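Local coordinates for GTPase activator-like protein (Chaetomium thermophilum, PDB 5HIU) that probably stimulates GTP hydrolysis by a small GTPase as the fungal TSC2 protein, whose N-terminal part, an elongated all-helical scaffold, forms this structure, at residues F48-F53 and W82-E87; V233-V238 and A269-S274; K247-I252 and L290-S295. One frame throughout, in Å; residues are numbered along the deposited sequence.

Contact 1. Residues F48-F53 and W82-E87; sequences FAVVDF and WELLIE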
ATOM      1  N   PHE A  48      17.625  24.495  25.718  1.00 81.89           N
ATOM      2  CA  PHE A  48      19.052  24.630  25.425  1.00 87.55           C
ATOM      3  C   PHE A  48      19.902  23.831  26.417  1.00 91.38           C
ATOM      4  O   PHE A  48      20.831  23.134  26.018  1.00 98.90           O
ATOM      5  CB  PHE A  48      19.466  26.118  25.411  1.00 88.83           C
ATOM      6  CG  PHE A  48      19.382  26.740  24.054  1.00 88.31           C
ATOM      7  CD1 PHE A  48      18.164  26.831  23.399  1.00 85.52           C
ATOM      8  CD2 PHE A  48      20.519  27.203  23.415  1.00 93.17           C
ATOM      9  CE1 PHE A  48      18.075  27.376  22.132  1.00 83.60           C
ATOM     10  CE2 PHE A  48      20.438  27.747  22.148  1.00 95.72           C
ATOM     11  CZ  PHE A  48      19.215  27.828  21.502  1.00 90.52           C
ATOM     12  N   ALA A  49      19.570  23.939  27.701  1.00 89.73           N
ATOM     13  CA  ALA A  49      20.276  23.240  28.781  1.00 92.90           C
ATOM     14  C   ALA A  49      20.265  21.732  28.612  1.00 95.44           C
ATOM     15  O   ALA A  49      21.304  21.072  28.685  1.00101.87           O
ATOM     16  CB  ALA A  49      19.646  23.593  30.114  1.00 94.98           C
ATOM     17  N   VAL A  50      19.071  21.195  28.397  1.00 91.71           N
ATOM     18  CA  VAL A  50      18.890  19.774  28.156  1.00 86.39           C
ATOM     19  C   VAL A  50      19.766  19.358  26.983  1.00 90.29           C
ATOM     20  O   VAL A  50      20.491  18.373  27.087  1.00100.69           O
ATOM     21  CB  VAL A  50      17.400  19.432  27.918  1.00 77.67           C
ATOM     22  CG1 VAL A  50      17.226  18.036  27.345  1.00 74.25           C
ATOM     23  CG2 VAL A  50      16.611  19.587  29.216  1.00 74.13           C
ATOM     24  N   VAL A  51      19.738  20.125  25.894  1.00 88.47           N
ATOM     25  CA  VAL A  51      20.580  19.830  24.727  1.00 91.18           C
ATOM     26  C   VAL A  51      22.055  19.689  25.156  1.00 98.31           C
ATOM     27  O   VAL A  51      22.789  18.836  24.638  1.00100.45           O
ATOM     28  CB  VAL A  51      20.422  20.904  23.606  1.00 89.24           C
ATOM     29  CG1 VAL A  51      21.543  20.827  22.574  1.00 92.08           C
ATOM     30  CG2 VAL A  51      19.081  20.766  22.907  1.00 81.20           C
ATOM     31  N   ASP A  52      22.473  20.512  26.113  1.00 98.62           N
ATOM     32  CA  ASP A  52      23.865  20.535  26.562  1.00108.74           C
ATOM     33  C   ASP A  52      24.177  19.562  27.710  1.00112.73           C
ATOM     34  O   ASP A  52      25.332  19.433  28.132  1.00114.90           O
ATOM     35  CB  ASP A  52      24.249  21.968  26.948  1.00108.39           C
ATOM     36  CG  ASP A  52      24.286  22.895  25.749  1.00106.54           C
ATOM     37  OD1 ASP A  52      23.557  22.646  24.762  1.00109.23           O
ATOM     38  OD2 ASP A  52      25.054  23.869  25.782  1.00108.92           O
ATOM     39  N   PHE A  53      23.146  18.887  28.211  1.00110.14           N
ATOM     40  CA  PHE A  53      23.295  17.885  29.255  1.00108.49           C
ATOM     41  C   PHE A  53      22.258  16.796  29.021  1.00100.86           C
ATOM     42  O   PHE A  53      21.294  16.673  29.766  1.00 99.75           O
ATOM     43  CB  PHE A  53      23.096  18.519  30.631  1.00110.24           C
ATOM     44  CG  PHE A  53      24.178  19.488  31.027  1.00118.83           C
ATOM     45  CD1 PHE A  53      25.337  19.044  31.658  1.00123.87           C
ATOM     46  CD2 PHE A  53      24.030  20.853  30.793  1.00121.53           C
ATOM     47  CE1 PHE A  53      26.326  19.938  32.035  1.00125.82           C
ATOM     48  CE2 PHE A  53      25.018  21.752  31.168  1.00121.73           C
ATOM     49  CZ  PHE A  53      26.166  21.292  31.789  1.00126.06           C
ATOM     50  N   TRP A  82       6.493  22.016  23.704  1.00 52.33           N
ATOM     51  CA  TRP A  82       6.657  20.846  22.839  1.00 51.81           C
ATOM     52  C   TRP A  82       8.100  20.621  22.491  1.00 50.12           C
ATOM     53  O   TRP A  82       8.582  19.502  22.453  1.00 49.53           O
ATOM     54  CB  TRP A  82       5.918  21.026  21.530  1.00 50.58           C
ATOM     55  CG  TRP A  82       4.521  20.674  21.558  1.00 46.28           C
ATOM     56  CD1 TRP A  82       3.478  21.503  21.334  1.00 49.24           C
ATOM     57  CD2 TRP A  82       3.979  19.392  21.777  1.00 49.03           C
ATOM     58  NE1 TRP A  82       2.302  20.819  21.407  1.00 51.40           N
ATOM     59  CE2 TRP A  82       2.581  19.511  21.686  1.00 52.11           C
ATOM     60  CE3 TRP A  82       4.530  18.147  22.066  1.00 52.21           C
ATOM     61  CZ2 TRP A  82       1.725  18.431  21.863  1.00 52.23           C
ATOM     62  CZ3 TRP A  82       3.678  17.073  22.245  1.00 52.40           C
ATOM     63  CH2 TRP A  82       2.291  17.225  22.143  1.00 53.27           C
ATOM     64  N   GLU A  83       8.785  21.705  22.212  1.00 51.96           N
ATOM     65  CA  GLU A  83      10.181  21.627  21.839  1.00 57.55           C
ATOM     66  C   GLU A  83      11.050  21.170  22.982  1.00 59.49           C
ATOM     67  O   GLU A  83      12.077  20.516  22.772  1.00 62.60           O
ATOM     68  CB  GLU A  83      10.636  22.967  21.321  1.00 59.97           C
ATOM     69  CG  GLU A  83       9.860  23.331  20.080  1.00 64.14           C
ATOM     70  CD  GLU A  83      10.275  24.639  19.502  1.00 68.06           C
ATOM     71  OE1 GLU A  83      10.377  25.631  20.274  1.00 65.05           O
ATOM     72  OE2 GLU A  83      10.468  24.639  18.265  1.00 74.13           O
ATOM     73  N   LEU A  84      10.629  21.506  24.194  1.00 57.88           N
ATOM     74  CA  LEU A  84      11.353  21.117  25.371  1.00 59.83           C
ATOM     75  C   LEU A  84      11.077  19.649  25.641  1.00 60.99           C
ATOM     76  O   LEU A  84      11.980  18.920  26.056  1.00 60.87           O
ATOM     77  CB  LEU A  84      10.938  21.985  26.552  1.00 61.22           C
ATOM     78  CG  LEU A  84      11.301  21.494  27.952  1.00 65.79           C
ATOM     79  CD1 LEU A  84      12.803  21.590  28.173  1.00 67.37           C
ATOM     80  CD2 LEU A  84      10.542  22.309  28.984  1.00 67.88           C
ATOM     81  N   LEU A  85       9.827  19.229  25.418  1.00 62.03           N
ATOM     82  CA  LEU A  85       9.419  17.841  25.669  1.00 61.27           C
ATOM     83  C   LEU A  85      10.085  16.898  24.659  1.00 57.28           C
ATOM     84  O   LEU A  85      10.518  15.797  24.993  1.00 60.28           O
ATOM     85  CB  LEU A  85       7.893  17.703  25.624  1.00 58.31           C
ATOM     86  CG  LEU A  85       7.066  18.394  26.721  1.00 62.70           C
ATOM     87  CD1 LEU A  85       5.582  18.101  26.531  1.00 58.89           C
ATOM     88  CD2 LEU A  85       7.476  17.985  28.134  1.00 64.28           C
ATOM     89  N   ILE A  86      10.173  17.363  23.430  1.00 53.80           N
ATOM     90  CA  ILE A  86      10.811  16.630  22.357  1.00 56.63           C
ATOM     91  C   ILE A  86      12.261  16.339  22.699  1.00 62.71           C
ATOM     92  O   ILE A  86      12.743  15.217  22.496  1.00 66.34           O
ATOM     93  CB  ILE A  86      10.698  17.433  21.047  1.00 53.14           C
ATOM     94  CG1 ILE A  86       9.331  17.183  20.441  1.00 47.45           C
ATOM     95  CG2 ILE A  86      11.774  17.048  20.053  1.00 55.23           C
ATOM     96  CD1 ILE A  86       8.888  18.265  19.515  1.00 48.05           C
ATOM     97  N   GLU A  87      12.957  17.337  23.226  1.00 62.15           N
ATOM     98  CA  GLU A  87      14.337  17.117  23.641  1.00 67.03           C
ATOM     99  C   GLU A  87      14.396  16.174  24.821  1.00 68.02           C
ATOM    100  O   GLU A  87      15.319  15.383  24.905  1.00 76.68           O
ATOM    101  CB  GLU A  87      15.065  18.430  23.958  1.00 71.59           C
ATOM    102  CG  GLU A  87      15.383  19.268  22.731  1.00 73.35           C
ATOM    103  CD  GLU A  87      16.105  18.477  21.653  1.00 79.39           C
ATOM    104  OE1 GLU A  87      17.297  18.169  21.851  1.00 90.61           O
ATOM    105  OE2 GLU A  87      15.484  18.155  20.608  1.00 75.39           O
TER

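Contact 2. Residues V233-V238 and A269-S274; sequences VIESLV and AWHTIS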
ATOM      1  N   VAL A 233       3.746   0.402   3.409  1.00 41.91           N
ATOM      2  CA  VAL A 233       3.193  -0.026   4.683  1.00 42.33           C
ATOM      3  C   VAL A 233       2.756  -1.475   4.580  1.00 42.23           C
ATOM      4  O   VAL A 233       3.016  -2.272   5.465  1.00 52.91           O
ATOM      5  CB  VAL A 233       2.068   0.888   5.168  1.00 45.38           C
ATOM      6  CG1 VAL A 233       1.201   0.193   6.208  1.00 49.62           C
ATOM      7  CG2 VAL A 233       2.661   2.155   5.745  1.00 43.05           C
ATOM      8  N   ILE A 234       2.129  -1.819   3.478  1.00 44.97           N
ATOM      9  CA  ILE A 234       1.631  -3.164   3.271  1.00 46.02           C
ATOM     10  C   ILE A 234       2.770  -4.127   3.065  1.00 41.99           C
ATOM     11  O   ILE A 234       2.755  -5.215   3.603  1.00 42.41           O
ATOM     12  CB  ILE A 234       0.628  -3.213   2.103  1.00 49.04           C
ATOM     13  CG1 ILE A 234      -0.677  -2.568   2.552  1.00 50.85           C
ATOM     14  CG2 ILE A 234       0.350  -4.654   1.668  1.00 50.63           C
ATOM     15  CD1 ILE A 234      -1.528  -2.118   1.388  1.00 55.79           C
ATOM     16  N   GLU A 235       3.767  -3.719   2.293  1.00 47.46           N
ATOM     17  CA  GLU A 235       5.007  -4.489   2.176  1.00 45.98           C
ATOM     18  C   GLU A 235       5.488  -4.790   3.586  1.00 44.00           C
ATOM     19  O   GLU A 235       5.822  -5.913   3.891  1.00 48.74           O
ATOM     20  CB  GLU A 235       6.024  -3.685   1.384  1.00 50.30           C
ATOM     21  CG  GLU A 235       7.366  -4.335   1.085  1.00 57.26           C
ATOM     22  CD  GLU A 235       8.334  -3.388   0.363  1.00 61.83           C
ATOM     23  OE1 GLU A 235       7.948  -2.255  -0.005  1.00 71.07           O
ATOM     24  OE2 GLU A 235       9.501  -3.761   0.155  1.00 68.22           O
ATOM     25  N   SER A 236       5.480  -3.795   4.462  1.00 43.58           N
ATOM     26  CA  SER A 236       5.968  -3.996   5.796  1.00 45.41           C
ATOM     27  C   SER A 236       5.151  -5.042   6.477  1.00 50.34           C
ATOM     28  O   SER A 236       5.704  -5.957   7.098  1.00 51.38           O
ATOM     29  CB  SER A 236       5.887  -2.729   6.617  1.00 46.57           C
ATOM     30  OG  SER A 236       7.093  -2.029   6.509  1.00 56.68           O
ATOM     31  N   LEU A 237       3.833  -4.902   6.397  1.00 50.19           N
ATOM     32  CA  LEU A 237       2.994  -5.854   7.072  1.00 53.84           C
ATOM     33  C   LEU A 237       3.422  -7.231   6.655  1.00 56.82           C
ATOM     34  O   LEU A 237       3.788  -8.057   7.499  1.00 59.45           O
ATOM     35  CB  LEU A 237       1.522  -5.645   6.766  1.00 52.57           C
ATOM     36  CG  LEU A 237       0.872  -4.546   7.587  1.00 57.76           C
ATOM     37  CD1 LEU A 237      -0.621  -4.551   7.310  1.00 62.38           C
ATOM     38  CD2 LEU A 237       1.113  -4.729   9.078  1.00 63.65           C
ATOM     39  N   VAL A 238       3.424  -7.469   5.349  1.00 52.86           N
ATOM     40  CA  VAL A 238       3.697  -8.818   4.861  1.00 56.07           C
ATOM     41  C   VAL A 238       5.128  -9.233   5.153  1.00 52.99           C
ATOM     42  O   VAL A 238       5.381 -10.368   5.454  1.00 60.96           O
ATOM     43  CB  VAL A 238       3.332  -9.027   3.372  1.00 56.58           C
ATOM     44  CG1 VAL A 238       1.844  -8.798   3.157  1.00 55.74           C
ATOM     45  CG2 VAL A 238       4.128  -8.118   2.462  1.00 59.94           C
ATOM     46  N   ALA A 269       4.213  -2.097  -6.605  1.00 50.18           N
ATOM     47  CA  ALA A 269       3.075  -2.969  -6.309  1.00 46.74           C
ATOM     48  C   ALA A 269       3.393  -4.425  -6.645  1.00 48.63           C
ATOM     49  O   ALA A 269       2.945  -5.352  -5.973  1.00 48.32           O
ATOM     50  CB  ALA A 269       1.830  -2.517  -7.094  1.00 48.05           C
ATOM     51  N   TRP A 270       4.136  -4.663  -7.712  1.00 50.15           N
ATOM     52  CA  TRP A 270       4.365  -6.040  -8.059  1.00 49.20           C
ATOM     53  C   TRP A 270       5.228  -6.634  -6.957  1.00 52.63           C
ATOM     54  O   TRP A 270       5.015  -7.770  -6.505  1.00 49.50           O
ATOM     55  CB  TRP A 270       5.018  -6.195  -9.428  1.00 52.35           C
ATOM     56  CG  TRP A 270       5.508  -7.555  -9.557  1.00 53.82           C
ATOM     57  CD1 TRP A 270       6.794  -7.955  -9.571  1.00 56.77           C
ATOM     58  CD2 TRP A 270       4.711  -8.730  -9.564  1.00 56.18           C
ATOM     59  NE1 TRP A 270       6.858  -9.321  -9.614  1.00 63.37           N
ATOM     60  CE2 TRP A 270       5.586  -9.823  -9.596  1.00 59.62           C
ATOM     61  CE3 TRP A 270       3.338  -8.967  -9.532  1.00 56.83           C
ATOM     62  CZ2 TRP A 270       5.138 -11.132  -9.626  1.00 62.79           C
ATOM     63  CZ3 TRP A 270       2.892 -10.272  -9.547  1.00 58.35           C
ATOM     64  CH2 TRP A 270       3.783 -11.336  -9.611  1.00 61.64           C
ATOM     65  N   HIS A 271       6.186  -5.844  -6.484  1.00 55.64           N
ATOM     66  CA  HIS A 271       7.085  -6.324  -5.428  1.00 54.15           C
ATOM     67  C   HIS A 271       6.269  -6.787  -4.230  1.00 51.47           C
ATOM     68  O   HIS A 271       6.427  -7.892  -3.699  1.00 52.18           O
ATOM     69  CB  HIS A 271       8.057  -5.227  -5.036  1.00 53.72           C
ATOM     70  CG  HIS A 271       9.204  -5.725  -4.233  1.00 62.58           C
ATOM     71  ND1 HIS A 271       9.154  -5.843  -2.858  1.00 65.57           N
ATOM     72  CD2 HIS A 271      10.430  -6.159  -4.607  1.00 66.20           C
ATOM     73  CE1 HIS A 271      10.302  -6.318  -2.418  1.00 64.66           C
ATOM     74  NE2 HIS A 271      11.094  -6.514  -3.458  1.00 71.78           N
ATOM     75  N   THR A 272       5.340  -5.946  -3.829  1.00 50.51           N
ATOM     76  CA  THR A 272       4.500  -6.278  -2.702  1.00 51.43           C
ATOM     77  C   THR A 272       3.596  -7.459  -3.024  1.00 48.82           C
ATOM     78  O   THR A 272       3.410  -8.337  -2.183  1.00 53.30           O
ATOM     79  CB  THR A 272       3.719  -5.042  -2.222  1.00 50.30           C
ATOM     80  OG1 THR A 272       4.651  -3.984  -1.948  1.00 57.79           O
ATOM     81  CG2 THR A 272       2.965  -5.342  -0.975  1.00 51.01           C
ATOM     82  N   ILE A 273       3.053  -7.508  -4.235  1.00 46.63           N
ATOM     83  CA  ILE A 273       2.182  -8.621  -4.590  1.00 45.80           C
ATOM     84  C   ILE A 273       3.019  -9.898  -4.643  1.00 46.22           C
ATOM     85  O   ILE A 273       2.499 -10.976  -4.320  1.00 42.67           O
ATOM     86  CB  ILE A 273       1.425  -8.378  -5.917  1.00 49.97           C
ATOM     87  CG1 ILE A 273       0.345  -7.320  -5.727  1.00 49.87           C
ATOM     88  CG2 ILE A 273       0.735  -9.639  -6.426  1.00 53.22           C
ATOM     89  CD1 ILE A 273      -0.119  -6.720  -7.038  1.00 50.80           C
ATOM     90  N   SER A 274       4.299  -9.798  -5.040  1.00 46.91           N
ATOM     91  CA  SER A 274       5.103 -11.006  -5.178  1.00 56.15           C
ATOM     92  C   SER A 274       5.285 -11.628  -3.816  1.00 60.64           C
ATOM     93  O   SER A 274       5.084 -12.840  -3.639  1.00 63.96           O
ATOM     94  CB  SER A 274       6.454 -10.755  -5.851  1.00 61.41           C
ATOM     95  OG  SER A 274       7.093  -9.619  -5.305  1.00 75.24           O
TER
HETATM   96  O   HOH W   1       7.063  -2.668  -2.634  1.00 61.42           O

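Contact 3. Residues K247-I252 and L290-S295; sequences KLKYCI and LDFLRS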
ATOM      1  N   LYS A 247      -8.756  -9.977   4.998  1.00 83.68           N
ATOM      2  CA  LYS A 247      -8.312  -8.717   4.371  1.00 81.21           C
ATOM      3  C   LYS A 247      -7.656  -8.901   2.999  1.00 79.07           C
ATOM      4  O   LYS A 247      -7.454  -7.924   2.247  1.00 74.59           O
ATOM      5  CB  LYS A 247      -7.309  -8.018   5.290  1.00 75.60           C
ATOM      6  CG  LYS A 247      -7.879  -7.651   6.645  1.00 77.74           C
ATOM      7  CD  LYS A 247      -8.928  -6.564   6.488  1.00 77.09           C
ATOM      8  CE  LYS A 247      -9.872  -6.524   7.656  1.00 80.14           C
ATOM      9  NZ  LYS A 247     -11.131  -5.888   7.211  1.00 89.04           N
ATOM     10  N   LEU A 248      -7.324 -10.153   2.688  1.00 78.10           N
ATOM     11  CA  LEU A 248      -6.520 -10.487   1.522  1.00 74.52           C
ATOM     12  C   LEU A 248      -7.183 -10.014   0.245  1.00 69.17           C
ATOM     13  O   LEU A 248      -6.573  -9.300  -0.527  1.00 68.22           O
ATOM     14  CB  LEU A 248      -6.256 -11.997   1.462  1.00 78.26           C
ATOM     15  CG  LEU A 248      -5.140 -12.483   0.527  1.00 76.83           C
ATOM     16  CD1 LEU A 248      -3.775 -11.990   0.987  1.00 71.23           C
ATOM     17  CD2 LEU A 248      -5.162 -14.004   0.439  1.00 76.69           C
ATOM     18  N   LYS A 249      -8.435 -10.385   0.026  1.00 71.27           N
ATOM     19  CA  LYS A 249      -9.124  -9.941  -1.170  1.00 71.80           C
ATOM     20  C   LYS A 249      -8.910  -8.440  -1.368  1.00 72.68           C
ATOM     21  O   LYS A 249      -8.513  -7.997  -2.450  1.00 74.16           O
ATOM     22  CB  LYS A 249     -10.617 -10.262  -1.097  1.00 77.04           C
ATOM     23  CG  LYS A 249     -11.396  -9.817  -2.327  1.00 77.53           C
ATOM     24  CD  LYS A 249     -12.838 -10.287  -2.309  1.00 82.16           C
ATOM     25  CE  LYS A 249     -13.602  -9.594  -3.425  1.00 85.80           C
ATOM     26  NZ  LYS A 249     -14.914 -10.221  -3.761  1.00 90.90           N
ATOM     27  N   TYR A 250      -9.144  -7.666  -0.313  1.00 72.87           N
ATOM     28  CA  TYR A 250      -9.115  -6.217  -0.414  1.00 70.32           C
ATOM     29  C   TYR A 250      -7.695  -5.710  -0.728  1.00 64.23           C
ATOM     30  O   TYR A 250      -7.523  -4.883  -1.632  1.00 65.29           O
ATOM     31  CB  TYR A 250      -9.713  -5.589   0.862  1.00 78.99           C
ATOM     32  CG  TYR A 250     -11.241  -5.704   0.991  1.00 87.09           C
ATOM     33  CD1 TYR A 250     -11.994  -6.499   0.118  1.00 90.52           C
ATOM     34  CD2 TYR A 250     -11.925  -5.019   2.001  1.00 91.93           C
ATOM     35  CE1 TYR A 250     -13.369  -6.585   0.232  1.00 98.46           C
ATOM     36  CE2 TYR A 250     -13.303  -5.103   2.125  1.00 93.86           C
ATOM     37  CZ  TYR A 250     -14.013  -5.888   1.234  1.00102.85           C
ATOM     38  OH  TYR A 250     -15.371  -5.990   1.335  1.00117.07           O
ATOM     39  N   CYS A 251      -6.679  -6.202  -0.021  1.00 57.52           N
ATOM     40  CA  CYS A 251      -5.282  -5.884  -0.402  1.00 55.47           C
ATOM     41  C   CYS A 251      -4.987  -6.210  -1.885  1.00 52.82           C
ATOM     42  O   CYS A 251      -4.471  -5.381  -2.632  1.00 48.13           O
ATOM     43  CB  CYS A 251      -4.314  -6.658   0.469  1.00 55.53           C
ATOM     44  SG  CYS A 251      -4.379  -6.170   2.196  1.00 57.68           S
ATOM     45  N   ILE A 252      -5.361  -7.408  -2.311  1.00 51.91           N
ATOM     46  CA  ILE A 252      -5.175  -7.808  -3.695  1.00 54.64           C
ATOM     47  C   ILE A 252      -5.978  -6.913  -4.635  1.00 59.79           C
ATOM     48  O   ILE A 252      -5.426  -6.416  -5.635  1.00 58.08           O
ATOM     49  CB  ILE A 252      -5.513  -9.301  -3.933  1.00 55.29           C
ATOM     50  CG1 ILE A 252      -4.605 -10.220  -3.103  1.00 53.78           C
ATOM     51  CG2 ILE A 252      -5.347  -9.658  -5.396  1.00 56.91           C
ATOM     52  CD1 ILE A 252      -3.113  -9.988  -3.293  1.00 49.78           C
ATOM     53  N   LEU A 290      -8.588 -15.141  -9.604  1.00 73.20           N
ATOM     54  CA  LEU A 290      -9.441 -15.806 -10.582  1.00 80.42           C
ATOM     55  C   LEU A 290     -10.867 -15.405 -10.336  1.00 88.86           C
ATOM     56  O   LEU A 290     -11.592 -15.120 -11.295  1.00 82.94           O
ATOM     57  CB  LEU A 290      -9.318 -17.322 -10.503  1.00 81.00           C
ATOM     58  CG  LEU A 290      -8.028 -17.885 -11.089  1.00 83.00           C
ATOM     59  CD1 LEU A 290      -7.833 -19.312 -10.597  1.00 89.39           C
ATOM     60  CD2 LEU A 290      -8.037 -17.822 -12.608  1.00 81.33           C
ATOM     61  N   ASP A 291     -11.254 -15.374  -9.051  1.00 96.13           N
ATOM     62  CA  ASP A 291     -12.585 -14.899  -8.634  1.00 99.56           C
ATOM     63  C   ASP A 291     -12.943 -13.595  -9.336  1.00 97.26           C
ATOM     64  O   ASP A 291     -14.074 -13.416  -9.749  1.00 98.11           O
ATOM     65  CB  ASP A 291     -12.672 -14.676  -7.113  1.00 99.93           C
ATOM     66  CG  ASP A 291     -12.913 -15.954  -6.330  1.00101.40           C
ATOM     67  OD1 ASP A 291     -13.293 -16.992  -6.912  1.00106.01           O
ATOM     68  OD2 ASP A 291     -12.720 -15.902  -5.099  1.00102.02           O
ATOM     69  N   PHE A 292     -11.984 -12.688  -9.491  1.00 92.62           N
ATOM     70  CA  PHE A 292     -12.269 -11.449 -10.197  1.00 97.31           C
ATOM     71  C   PHE A 292     -12.746 -11.755 -11.599  1.00100.50           C
ATOM     72  O   PHE A 292     -13.579 -11.042 -12.143  1.00109.56           O
ATOM     73  CB  PHE A 292     -11.057 -10.523 -10.210  1.00 96.46           C
ATOM     74  CG  PHE A 292     -10.609 -10.107  -8.836  1.00 99.42           C
ATOM     75  CD1 PHE A 292     -11.540  -9.740  -7.865  1.00100.31           C
ATOM     76  CD2 PHE A 292      -9.257 -10.078  -8.508  1.00101.39           C
ATOM     77  CE1 PHE A 292     -11.124  -9.354  -6.598  1.00105.55           C
ATOM     78  CE2 PHE A 292      -8.839  -9.693  -7.238  1.00 98.92           C
ATOM     79  CZ  PHE A 292      -9.772  -9.331  -6.282  1.00 96.85           C
ATOM     80  N   LEU A 293     -12.236 -12.844 -12.161  1.00102.56           N
ATOM     81  CA  LEU A 293     -12.677 -13.328 -13.460  1.00 99.07           C
ATOM     82  C   LEU A 293     -13.925 -14.209 -13.337  1.00 96.03           C
ATOM     83  O   LEU A 293     -14.927 -13.956 -14.008  1.00 93.22           O
ATOM     84  CB  LEU A 293     -11.534 -14.101 -14.130  1.00 99.64           C
ATOM     85  CG  LEU A 293     -10.136 -13.460 -14.139  1.00 91.83           C
ATOM     86  CD1 LEU A 293      -9.115 -14.374 -14.813  1.00 88.11           C
ATOM     87  CD2 LEU A 293     -10.173 -12.104 -14.824  1.00 86.29           C
ATOM     88  N   ARG A 294     -13.853 -15.231 -12.476  1.00 95.01           N
ATOM     89  CA  ARG A 294     -14.954 -16.196 -12.270  1.00 95.69           C
ATOM     90  C   ARG A 294     -16.202 -15.541 -11.663  1.00 97.31           C
ATOM     91  O   ARG A 294     -17.269 -15.634 -12.244  1.00101.21           O
ATOM     92  CB  ARG A 294     -14.504 -17.379 -11.403  1.00 90.89           C
ATOM     93  N   SER A 295     -16.063 -14.873 -10.512  1.00 98.24           N
ATOM     94  CA  SER A 295     -17.134 -14.014  -9.938  1.00 98.37           C
ATOM     95  C   SER A 295     -17.839 -13.124 -10.958  1.00 98.43           C
ATOM     96  O   SER A 295     -19.043 -12.886 -10.816  1.00 98.51           O
ATOM     97  CB  SER A 295     -16.608 -13.070  -8.838  1.00 93.11           C
ATOM     98  OG  SER A 295     -15.632 -13.679  -8.030  1.00 92.38           O
TER

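Contact 1. Residues F48-F53 and W82-E87
The carboxylate of Glu87 divides its two oxygens between a charged and an apolar neighbour. OE2 forms a salt bridge with Lys90, three residues on, just past the end of helix 75-89, while OE1 turns to helix 36-52 and comes 3.3 Å from methyl CG2 of Val51. The setting is consistent with a HEAT-like alpha solenoid, in which successive layers of helices stack side by side. Helix 59-65 intervenes in the chain between the two helices that meet here, so these run the same way, with short axes 13° apart and 9.6 Å from each other at closest approach.

The bend in Glu87 explains how one residue serves both partners. At chi2 (-52°) the chain bends, which brings the acid group obliquely across the Val51 methyl. Val51 CG2 therefore also lies 4.0 Å from both CG and CD of Glu87, an aliphatic and carboxylate surface packed against a branched side chain at the exposed margin of the contact.

Deeper in, the contact is mainly between aliphatic groups. Val50 is buried, and its CB is directed at helix 75-89. Its CG1 branch, placed anti to the backbone N (chi1 166°), sits 4.0 Å from Glu87 CB. The other branch looks toward Leu84, whose neighbours include Leu31, Leu46 and Ala65; Ile61 of helix 59-65 touches both Val50 and Leu84 and so joins them to the intervening helix. Arg47, one turn before Val51, lies against Glu83 and Glu87. No hydrogen bond links the two segments, which bury 165 Å² between them, and the Val50 and Leu84 side chains make only a loose methyl pair, Val50 CG2 and Leu84 CD1, 4.4 Å apart.

Contact 2. Residues V233-V238 and A269-S274
Glu235 and Thr272 lie closest in a partly buried, mixed polar and apolar contact between two parallel helices, 224-240 and 266-277, close to the middle of the chain. Their CA atoms are 5.2 Å apart, the nearest pair of the two segments, and the short helix axes cross at 19°.

A water molecule connects the polar groups. It lies 2.8 Å from Thr272 OG1, and it donates a weak hydrogen bond to Glu235 OE1. That oxygen is held more firmly by His232 ND1, one turn earlier on its own helix, whereas Thr272 OG1 has a weak bond to Glu268 O, so each end of the bridge is also tied back to its own helix. Extended from a chi1 of -177°, the Glu235 chain passes over the threonine hydroxyl, and its CB stands 3.6 Å from Thr272 OG1.

Such pairing of one helix with the next but one, here across helix 245-261, is consistent with the layer-to-layer packing of a HEAT-like alpha solenoid. Ile273 and Ala269 meet the intervening helix at Leu255 and His259, while Ile234 leans on Leu215 of helix 204-219.

On the inner side the threonine offers its methyl: CG2 touches Ile234 CG2 at 3.8 Å, the two side chains crossing at about a right angle. Toward the surface, Glu235 OE2 approaches the His271 ring obliquely, 3.7 Å from both ND1 and CE1, with carboxylate and ring planes 58° apart. No hydrogen bond forms there, although if the imidazole is protonated, the acid beside it would probably be attracted to it.

Contact 3. Residues K247-I252 and L290-S295
Phe292 carries the apolar part of this contact, its ring rim meeting Lys249 and Ile252, residues three apart on helix 245-261, at different corners. Ile252 CG2 lies in the ring plane, 3.9 Å from CE2, with the two side chains crossing at about a right angle. At the other corner, CE1, the methylene CE of Lys249 approaches the edge at 4.0 Å. Both neighbours thus touch the rim, and neither covers a face. The fully extended lysine, with CG anti to the backbone N (chi1 180°), has the length to reach the ring from a helix whose backbone stays well back: the closest CA atoms, of Lys249 and Asp291, are 9.6 Å apart.

Electrostatics add little of short range. Lys249 NZ and Asp291 OD2 carry opposite charges but stand 6.2 Å apart, too far for a salt bridge, so any attraction is probably modest. No hydrogen bond crosses between the segments.

Further packing ties the helices to their surroundings. Ala315 of helix 302-322 touches Phe292, while earlier residues of helix 281-294 receive Leu248 (His281, Ser284 and Ile288) and Ile252 (Thr285). Helix 245-261 meeting the second helix after it, across helix 266-277, is the interlayer packing expected of a HEAT-like alpha solenoid.

Overall arrangement
Along the chain contact 1 comes first and closes before the other two begin, and it lies about 51 Å between centres from contact 3, on the opposite side of the chain's centre. Contact 2 falls between them, its centre about 38 Å from that of contact 1 and 16 Å from that of contact 3. Contacts 2 and 3 interleave: helices 224-240, 245-261, 266-277 and 281-294 follow one another, and each contact joins alternate members of this run, their nearest atoms about 5 Å apart, without touching. Each contact thus repeats one principle, a helix packed on the next but one, by which the N-terminal part of TSC2 extends as an elongated solenoid.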